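Chitin oligosaccharide binding protein NagB2 from Paenibacillus sp. probably binds short chitin oligosaccharides outside the cell, as expected of an extracellular solute-binding protein that hands its ligand to a transporter. Local coordinates of one contact, PDB 7EHQ (chain A, 1.70 Å), residues F147-Y152 and G275-S280, beside the matching contact of the related chitin oligosaccahride binding protein NagB1 from Paenibacillus sp., PDB 7EHP (chain B, 2.01 Å), residues F118-F123 and G243-A248. Structure 2 is superposed on structure 1 by the backbone atoms of these residues (RMSD 0.66 Å); each is numbered along its deposited sequence.

Structure 1 (7EHQ); sequences FVEGFY and GSWATS. With NAG (2-acetamido-2-deoxy-beta-D-glucopyranose), chain C; NAG (2-acetamido-2-deoxy-beta-D-glucopyranose), chain D.
Glu149 and Gly275 form an antiparallel non-hydrogen-bonded pair, CA to CA 4.1 Å, where strand 138-154 meets the end of strand 271-275. Next to this pair Ser276 grips Val148 twice: Ser276 N donates to Val148 O at 2.9 Å, and Val148 N donates to Ser276 OG at 3.1 Å. Trp277 has Gly275 CA over one face and C4 of one NAG unit (chain D) over the opposite face; its NE1 is hydrogen-bonded to Tyr257 OH. Phe147 CG lies between backbone N and carbonyl carbon (chi1 82°), which sets the ring beside the indole with C6 of the other NAG unit (chain C) over its centre. Glu149 OE2 meets the indole edge at Trp277 CH2, 3.6 Å, the carboxylate about perpendicular to the ring. Away from the sugar, Tyr152 CE1 lies 4.0 Å from Gly275 O, and Tyr152 OH shares an in-plane hydrogen bond with Thr279 OG1 at 2.6 Å.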
loop_
_atom_site.group_PDB
_atom_site.type_symbol
_atom_site.label_atom_id
_atom_site.label_comp_id
_atom_site.label_asym_id
_atom_site.label_seq_id
_atom_site.Cartn_x
_atom_site.Cartn_y
_atom_site.Cartn_z
ATOM N N PHE A 147 3.907 5.454 2.359
ATOM C CA PHE A 147 3.877 4.954 0.998
ATOM C C PHE A 147 3.453 6.070 0.054
ATOM O O PHE A 147 2.791 7.037 0.468
ATOM C CB PHE A 147 2.941 3.714 0.865
ATOM C CG PHE A 147 1.504 4.068 0.716
ATOM C CD1 PHE A 147 0.715 4.345 1.837
ATOM C CD2 PHE A 147 0.936 4.113 -0.548
ATOM C CE1 PHE A 147 -0.617 4.721 1.706
ATOM C CE2 PHE A 147 -0.373 4.484 -0.712
ATOM C CZ PHE A 147 -1.185 4.758 0.420
ATOM N N VAL A 148 3.915 5.959 -1.207
ATOM C CA VAL A 148 3.217 6.539 -2.360
ATOM C C VAL A 148 3.014 5.453 -3.405
ATOM O O VAL A 148 3.631 4.405 -3.349
ATOM C CB VAL A 148 3.949 7.715 -2.980
ATOM C CG1 VAL A 148 3.939 8.865 -1.960
ATOM C CG2 VAL A 148 5.383 7.332 -3.323
ATOM N N GLU A 149 2.129 5.719 -4.359
ATOM C CA GLU A 149 1.973 4.829 -5.514
ATOM C C GLU A 149 2.210 5.642 -6.780
ATOM O O GLU A 149 1.917 6.858 -6.816
ATOM C CB GLU A 149 0.586 4.175 -5.542
ATOM C CG GLU A 149 0.386 3.253 -4.352
ATOM C CD GLU A 149 -0.913 2.500 -4.346
ATOM O OE1 GLU A 149 -1.667 2.501 -5.355
ATOM O OE2 GLU A 149 -1.188 1.885 -3.288
ATOM N N GLY A 150 2.738 4.986 -7.808
ATOM C CA GLY A 150 3.150 5.706 -9.005
ATOM C C GLY A 150 3.642 4.753 -10.066
ATOM O O GLY A 150 3.675 3.538 -9.872
ATOM N N PHE A 151 4.041 5.320 -11.210
ATOM C CA PHE A 151 4.552 4.509 -12.319
ATOM C C PHE A 151 6.078 4.397 -12.262
ATOM O O PHE A 151 6.797 5.370 -12.462
ATOM C CB PHE A 151 4.116 5.099 -13.669
ATOM C CG PHE A 151 2.702 4.780 -14.051
ATOM C CD1 PHE A 151 2.347 3.529 -14.542
ATOM C CD2 PHE A 151 1.706 5.777 -13.928
ATOM C CE1 PHE A 151 1.025 3.240 -14.912
ATOM C CE2 PHE A 151 0.369 5.492 -14.296
ATOM C CZ PHE A 151 0.047 4.211 -14.785
ATOM N N TYR A 152 6.578 3.188 -12.027
ATOM C CA TYR A 152 7.945 2.848 -12.365
ATOM C C TYR A 152 8.010 2.622 -13.870
ATOM O O TYR A 152 7.099 2.040 -14.451
ATOM C CB TYR A 152 8.330 1.557 -11.640
ATOM C CG TYR A 152 8.345 1.715 -10.137
ATOM C CD1 TYR A 152 7.185 1.469 -9.411
ATOM C CD2 TYR A 152 9.497 2.067 -9.460
ATOM C CE1 TYR A 152 7.169 1.587 -8.025
ATOM C CE2 TYR A 152 9.504 2.188 -8.083
ATOM C CZ TYR A 152 8.337 1.948 -7.382
ATOM O OH TYR A 152 8.332 2.060 -6.044
ATOM N N GLY A 275 3.165 0.513 -5.331
ATOM C CA GLY A 275 3.565 1.292 -4.171
ATOM C C GLY A 275 5.065 1.313 -3.946
ATOM O O GLY A 275 5.830 0.492 -4.467
ATOM N N SER A 276 5.516 2.275 -3.129
ATOM C CA SER A 276 6.946 2.493 -2.916
ATOM C C SER A 276 7.606 1.377 -2.093
ATOM O O SER A 276 8.833 1.346 -2.015
ATOM C CB SER A 276 7.201 3.850 -2.254
ATOM O OG SER A 276 6.373 4.038 -1.114
ATOM N N TRP A 277 6.823 0.498 -1.462
ATOM C CA TRP A 277 7.374 -0.736 -0.894
ATOM C C TRP A 277 7.943 -1.646 -1.955
ATOM O O TRP A 277 8.613 -2.640 -1.611
ATOM C CB TRP A 277 6.306 -1.519 -0.151
ATOM C CG TRP A 277 5.096 -1.836 -1.009
ATOM C CD1 TRP A 277 4.956 -2.890 -1.885
ATOM C CD2 TRP A 277 3.890 -1.074 -1.098
ATOM N NE1 TRP A 277 3.687 -2.820 -2.502
ATOM C CE2 TRP A 277 3.042 -1.710 -2.027
ATOM C CE3 TRP A 277 3.446 0.097 -0.484
ATOM C CZ2 TRP A 277 1.785 -1.233 -2.334
ATOM C CZ3 TRP A 277 2.170 0.576 -0.807
ATOM C CH2 TRP A 277 1.365 -0.088 -1.733
ATOM N N ALA A 278 7.633 -1.400 -3.229
ATOM C CA ALA A 278 8.087 -2.255 -4.319
ATOM C C ALA A 278 9.460 -1.851 -4.839
ATOM O O ALA A 278 10.069 -2.619 -5.587
ATOM C CB ALA A 278 7.066 -2.228 -5.467
ATOM N N THR A 279 9.946 -0.670 -4.459
ATOM C CA THR A 279 11.229 -0.198 -4.966
ATOM C C THR A 279 12.329 -1.217 -4.688
ATOM O O THR A 279 13.240 -1.384 -5.512
ATOM C CB THR A 279 11.594 1.148 -4.332
ATOM O OG1 THR A 279 10.499 2.074 -4.544
ATOM C CG2 THR A 279 12.844 1.702 -4.943
ATOM N N SER A 280 12.254 -1.907 -3.536
ATOM C CA SER A 280 13.260 -2.915 -3.190
ATOM C C SER A 280 13.316 -4.038 -4.217
ATOM O O SER A 280 14.400 -4.377 -4.713
ATOM C CB SER A 280 12.974 -3.505 -1.804
ATOM O OG SER A 280 13.417 -2.647 -0.779
HETATM C C1 NAG C . -0.858 -2.526 0.487
HETATM C C2 NAG C . -2.260 -3.108 0.562
HETATM C C3 NAG C . -3.249 -2.221 -0.185
HETATM C C4 NAG C . -3.176 -0.798 0.378
HETATM C C5 NAG C . -1.743 -0.291 0.270
HETATM C C6 NAG C . -1.550 1.098 0.839
HETATM C C7 NAG C . -2.615 -5.511 0.763
HETATM C C8 NAG C . -2.583 -6.858 0.071
HETATM N N2 NAG C . -2.259 -4.463 0.020
HETATM O O3 NAG C . -4.578 -2.714 0.012
HETATM O O4 NAG C . -3.992 0.047 -0.419
HETATM O O5 NAG C . -0.876 -1.164 1.002
HETATM O O6 NAG C . -1.860 1.135 2.219
HETATM O O7 NAG C . -2.908 -5.395 1.954
HETATM C C1 NAG D . 3.747 -3.857 2.569
HETATM C C2 NAG D . 3.257 -2.414 2.729
HETATM C C3 NAG D . 1.745 -2.391 2.564
HETATM C C4 NAG D . 1.333 -3.073 1.251
HETATM C C5 NAG D . 2.025 -4.444 1.138
HETATM C C6 NAG D . 1.799 -5.125 -0.183
HETATM C C7 NAG D . 4.465 -0.798 4.102
HETATM C C8 NAG D . 4.714 -0.277 5.491
HETATM N N2 NAG D . 3.632 -1.830 4.007
HETATM O O1 NAG D . 5.089 -4.012 2.835
HETATM O O3 NAG D . 1.306 -1.046 2.577
HETATM O O4 NAG D . -0.056 -3.358 1.301
HETATM O O5 NAG D . 3.431 -4.304 1.253
HETATM O O6 NAG D . 2.405 -6.408 -0.126
HETATM O O7 NAG D . 4.993 -0.291 3.106
#

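Structure 2 (7EHP); sequences FVEGVF and GSWASA. With NAG (2-acetamido-2-deoxy-beta-D-glucopyranose), chain E; NAG (2-acetamido-2-deoxy-beta-D-glucopyranose), chain F.
Glu120 and Gly243 form an antiparallel non-hydrogen-bonded pair with their CA atoms 4.1 Å apart. Next to it Ser244 grips Val119 twice: Ser244 N donates to Val119 O at 2.7 Å, and Val119 N donates to Ser244 OG at 3.2 Å. Phe118, Glu120 and Trp245 line the glycan pocket. Trp245 has Gly243 CA over one face and C4 of one NAG unit (chain F) over the opposite face; its NE1 is hydrogen-bonded to Tyr225 OH. Phe118 CG lies between backbone N and carbonyl carbon (chi1 85°), which sets the ring beside the indole with C6 of the other NAG unit (chain E) over its centre. Glu120 OE2 meets the indole edge at Trp245 CH2, 3.5 Å, the carboxylate about perpendicular to the ring. Away from the sugar, Phe123 CE1 lies 3.5 Å from Gly243 O. Ser247 OG hydrogen-bonds to Ser320 O.

Comparison
Both structures keep the backbone pair Glu149(A)-Gly275(A), matched by Glu120(B)-Gly243(B), and the two bonds between Val148(A) and Ser276(A), or Val119(B) and Ser244(B). Phe147(A), Glu149(A) and Trp277(A) hold their places with their counterparts, and NAG units occupy the same sites. The exchanges lie on the side remote from the sugar. Tyr152(A) and Phe123(B) superpose as rings, their CZ atoms 0.1 Å apart, with chi1 -65° against -69°, so the exchange removes the phenol oxygen without moving the ring. The 2.6 Å hydrogen bond from Tyr152(A) OH to Thr279(A) OG1 is therefore absent in structure 2, where Phe123(B) has no polar atom to make it; the ring still lies near the backbone, Phe123(B) CZ to Ser247(B) N 4.5 Å. The partner is exchanged too: neither OG1 nor CG2 of Thr279(A) has a counterpart in Ser247(B), whose OG occupies a different place although the CB atoms coincide. Phe151(A) against Val122(B) is a buried exchange away from the contact, most of the phenyl ring having no counterpart. At the segment end the backbone diverges: the carbonyl O atoms of Ser280(A) and Ala248(B) stand 2.2 Å apart after superposition, and OG of Ser280(A) is absent from Ala248(B).

Structure 2 (7EHP)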
loop_
_atom_site.group_PDB
_atom_site.type_symbol
_atom_site.label_atom_id
_atom_site.label_comp_id
_atom_site.label_asym_id
_atom_site.label_seq_id
_atom_site.Cartn_x
_atom_site.Cartn_y
_atom_site.Cartn_z
ATOM N N PHE B 118 4.226 5.571 2.199
ATOM C CA PHE B 118 4.139 5.011 0.855
ATOM C C PHE B 118 3.575 6.055 -0.098
ATOM O O PHE B 118 2.826 6.940 0.316
ATOM C CB PHE B 118 3.269 3.720 0.834
ATOM C CG PHE B 118 1.780 3.968 0.704
ATOM C CD1 PHE B 118 1.181 4.115 -0.547
ATOM C CD2 PHE B 118 0.979 4.040 1.834
ATOM C CE1 PHE B 118 -0.197 4.352 -0.662
ATOM C CE2 PHE B 118 -0.384 4.277 1.735
ATOM C CZ PHE B 118 -0.976 4.424 0.485
ATOM N N VAL B 119 3.976 5.966 -1.373
ATOM C CA VAL B 119 3.213 6.512 -2.494
ATOM C C VAL B 119 3.018 5.397 -3.510
ATOM O O VAL B 119 3.803 4.448 -3.575
ATOM C CB VAL B 119 3.874 7.741 -3.188
ATOM C CG1 VAL B 119 3.770 8.983 -2.340
ATOM C CG2 VAL B 119 5.328 7.456 -3.555
ATOM N N GLU B 120 1.962 5.511 -4.309
ATOM C CA GLU B 120 1.746 4.639 -5.454
ATOM C C GLU B 120 1.742 5.486 -6.710
ATOM O O GLU B 120 1.105 6.537 -6.746
ATOM C CB GLU B 120 0.426 3.883 -5.343
ATOM C CG GLU B 120 0.423 2.803 -4.306
ATOM C CD GLU B 120 -0.885 2.040 -4.264
ATOM O OE1 GLU B 120 -1.642 2.077 -5.271
ATOM O OE2 GLU B 120 -1.151 1.416 -3.209
ATOM N N GLY B 121 2.456 5.037 -7.729
ATOM C CA GLY B 121 2.459 5.738 -8.997
ATOM C C GLY B 121 3.124 4.869 -10.034
ATOM O O GLY B 121 3.142 3.643 -9.892
ATOM N N VAL B 122 3.707 5.486 -11.052
ATOM C CA VAL B 122 4.192 4.774 -12.222
ATOM C C VAL B 122 5.707 4.731 -12.155
ATOM O O VAL B 122 6.371 5.772 -12.244
ATOM C CB VAL B 122 3.709 5.435 -13.519
ATOM C CG1 VAL B 122 4.119 4.606 -14.726
ATOM C CG2 VAL B 122 2.193 5.635 -13.460
ATOM N N PHE B 123 6.251 3.527 -11.978
ATOM C CA PHE B 123 7.652 3.286 -12.274
ATOM C C PHE B 123 7.850 3.254 -13.782
ATOM O O PHE B 123 7.002 2.746 -14.524
ATOM C CB PHE B 123 8.112 1.963 -11.656
ATOM C CG PHE B 123 8.167 1.980 -10.135
ATOM C CD1 PHE B 123 7.005 1.845 -9.389
ATOM C CD2 PHE B 123 9.374 2.119 -9.465
ATOM C CE1 PHE B 123 7.029 1.862 -8.011
ATOM C CE2 PHE B 123 9.410 2.129 -8.070
ATOM C CZ PHE B 123 8.226 1.990 -7.355
ATOM N N GLY B 243 3.479 0.484 -5.639
ATOM C CA GLY B 243 3.819 1.269 -4.476
ATOM C C GLY B 243 5.310 1.441 -4.314
ATOM O O GLY B 243 6.101 0.662 -4.844
ATOM N N SER B 244 5.689 2.470 -3.549
ATOM C CA SER B 244 7.104 2.741 -3.302
ATOM C C SER B 244 7.822 1.558 -2.647
ATOM O O SER B 244 9.039 1.395 -2.827
ATOM C CB SER B 244 7.245 3.984 -2.419
ATOM O OG SER B 244 6.421 3.842 -1.285
ATOM N N TRP B 245 7.095 0.723 -1.894
ATOM C CA TRP B 245 7.709 -0.445 -1.257
ATOM C C TRP B 245 8.287 -1.418 -2.283
ATOM O O TRP B 245 9.089 -2.284 -1.916
ATOM C CB TRP B 245 6.684 -1.183 -0.380
ATOM C CG TRP B 245 5.529 -1.690 -1.196
ATOM C CD1 TRP B 245 5.494 -2.822 -1.980
ATOM C CD2 TRP B 245 4.260 -1.051 -1.359
ATOM N NE1 TRP B 245 4.268 -2.920 -2.609
ATOM C CE2 TRP B 245 3.494 -1.847 -2.240
ATOM C CE3 TRP B 245 3.697 0.126 -0.855
ATOM C CZ2 TRP B 245 2.195 -1.508 -2.609
ATOM C CZ3 TRP B 245 2.410 0.460 -1.221
ATOM C CH2 TRP B 245 1.668 -0.354 -2.089
ATOM N N ALA B 246 7.908 -1.280 -3.557
ATOM C CA ALA B 246 8.328 -2.207 -4.601
ATOM C C ALA B 246 9.794 -2.067 -4.942
ATOM O O ALA B 246 10.382 -3.004 -5.491
ATOM C CB ALA B 246 7.499 -1.991 -5.876
ATOM N N SER B 247 10.391 -0.912 -4.665
ATOM C CA SER B 247 11.811 -0.749 -4.925
ATOM C C SER B 247 12.657 -1.740 -4.127
ATOM O O SER B 247 13.789 -2.026 -4.526
ATOM C CB SER B 247 12.225 0.687 -4.614
ATOM O OG SER B 247 12.165 0.907 -3.216
ATOM N N ALA B 248 12.128 -2.292 -3.025
ATOM C CA ALA B 248 12.837 -3.342 -2.306
ATOM C C ALA B 248 13.102 -4.561 -3.178
ATOM O O ALA B 248 13.927 -5.411 -2.799
ATOM C CB ALA B 248 12.050 -3.751 -1.055
HETATM C C1 NAG E . -0.203 -2.749 0.455
HETATM C C2 NAG E . -1.587 -3.358 0.650
HETATM C C3 NAG E . -2.637 -2.507 -0.047
HETATM C C4 NAG E . -2.553 -1.073 0.450
HETATM C C5 NAG E . -1.134 -0.536 0.277
HETATM C C6 NAG E . -0.946 0.856 0.839
HETATM C C7 NAG E . -2.016 -5.752 0.999
HETATM C C8 NAG E . -2.040 -7.102 0.374
HETATM N N2 NAG E . -1.647 -4.741 0.199
HETATM O O3 NAG E . -3.925 -3.036 0.229
HETATM O O4 NAG E . -3.446 -0.240 -0.277
HETATM O O5 NAG E . -0.193 -1.389 0.941
HETATM O O6 NAG E . -1.373 0.948 2.193
HETATM O O7 NAG E . -2.330 -5.574 2.181
HETATM C C1 NAG F . 4.541 -3.942 2.320
HETATM C C2 NAG F . 3.993 -2.534 2.546
HETATM C C3 NAG F . 2.479 -2.520 2.332
HETATM C C4 NAG F . 2.079 -3.221 1.031
HETATM C C5 NAG F . 2.838 -4.544 0.858
HETATM C C6 NAG F . 2.613 -5.250 -0.462
HETATM C C7 NAG F . 5.476 -1.435 4.179
HETATM C C8 NAG F . 5.611 -0.960 5.596
HETATM N N2 NAG F . 4.321 -2.039 3.875
HETATM O O1 NAG F . 5.906 -3.957 2.558
HETATM O O3 NAG F . 2.025 -1.168 2.364
HETATM O O4 NAG F . 0.710 -3.589 1.156
HETATM O O5 NAG F . 4.252 -4.349 1.001
HETATM O O6 NAG F . 3.098 -6.589 -0.392
HETATM O O7 NAG F . 6.377 -1.289 3.354
#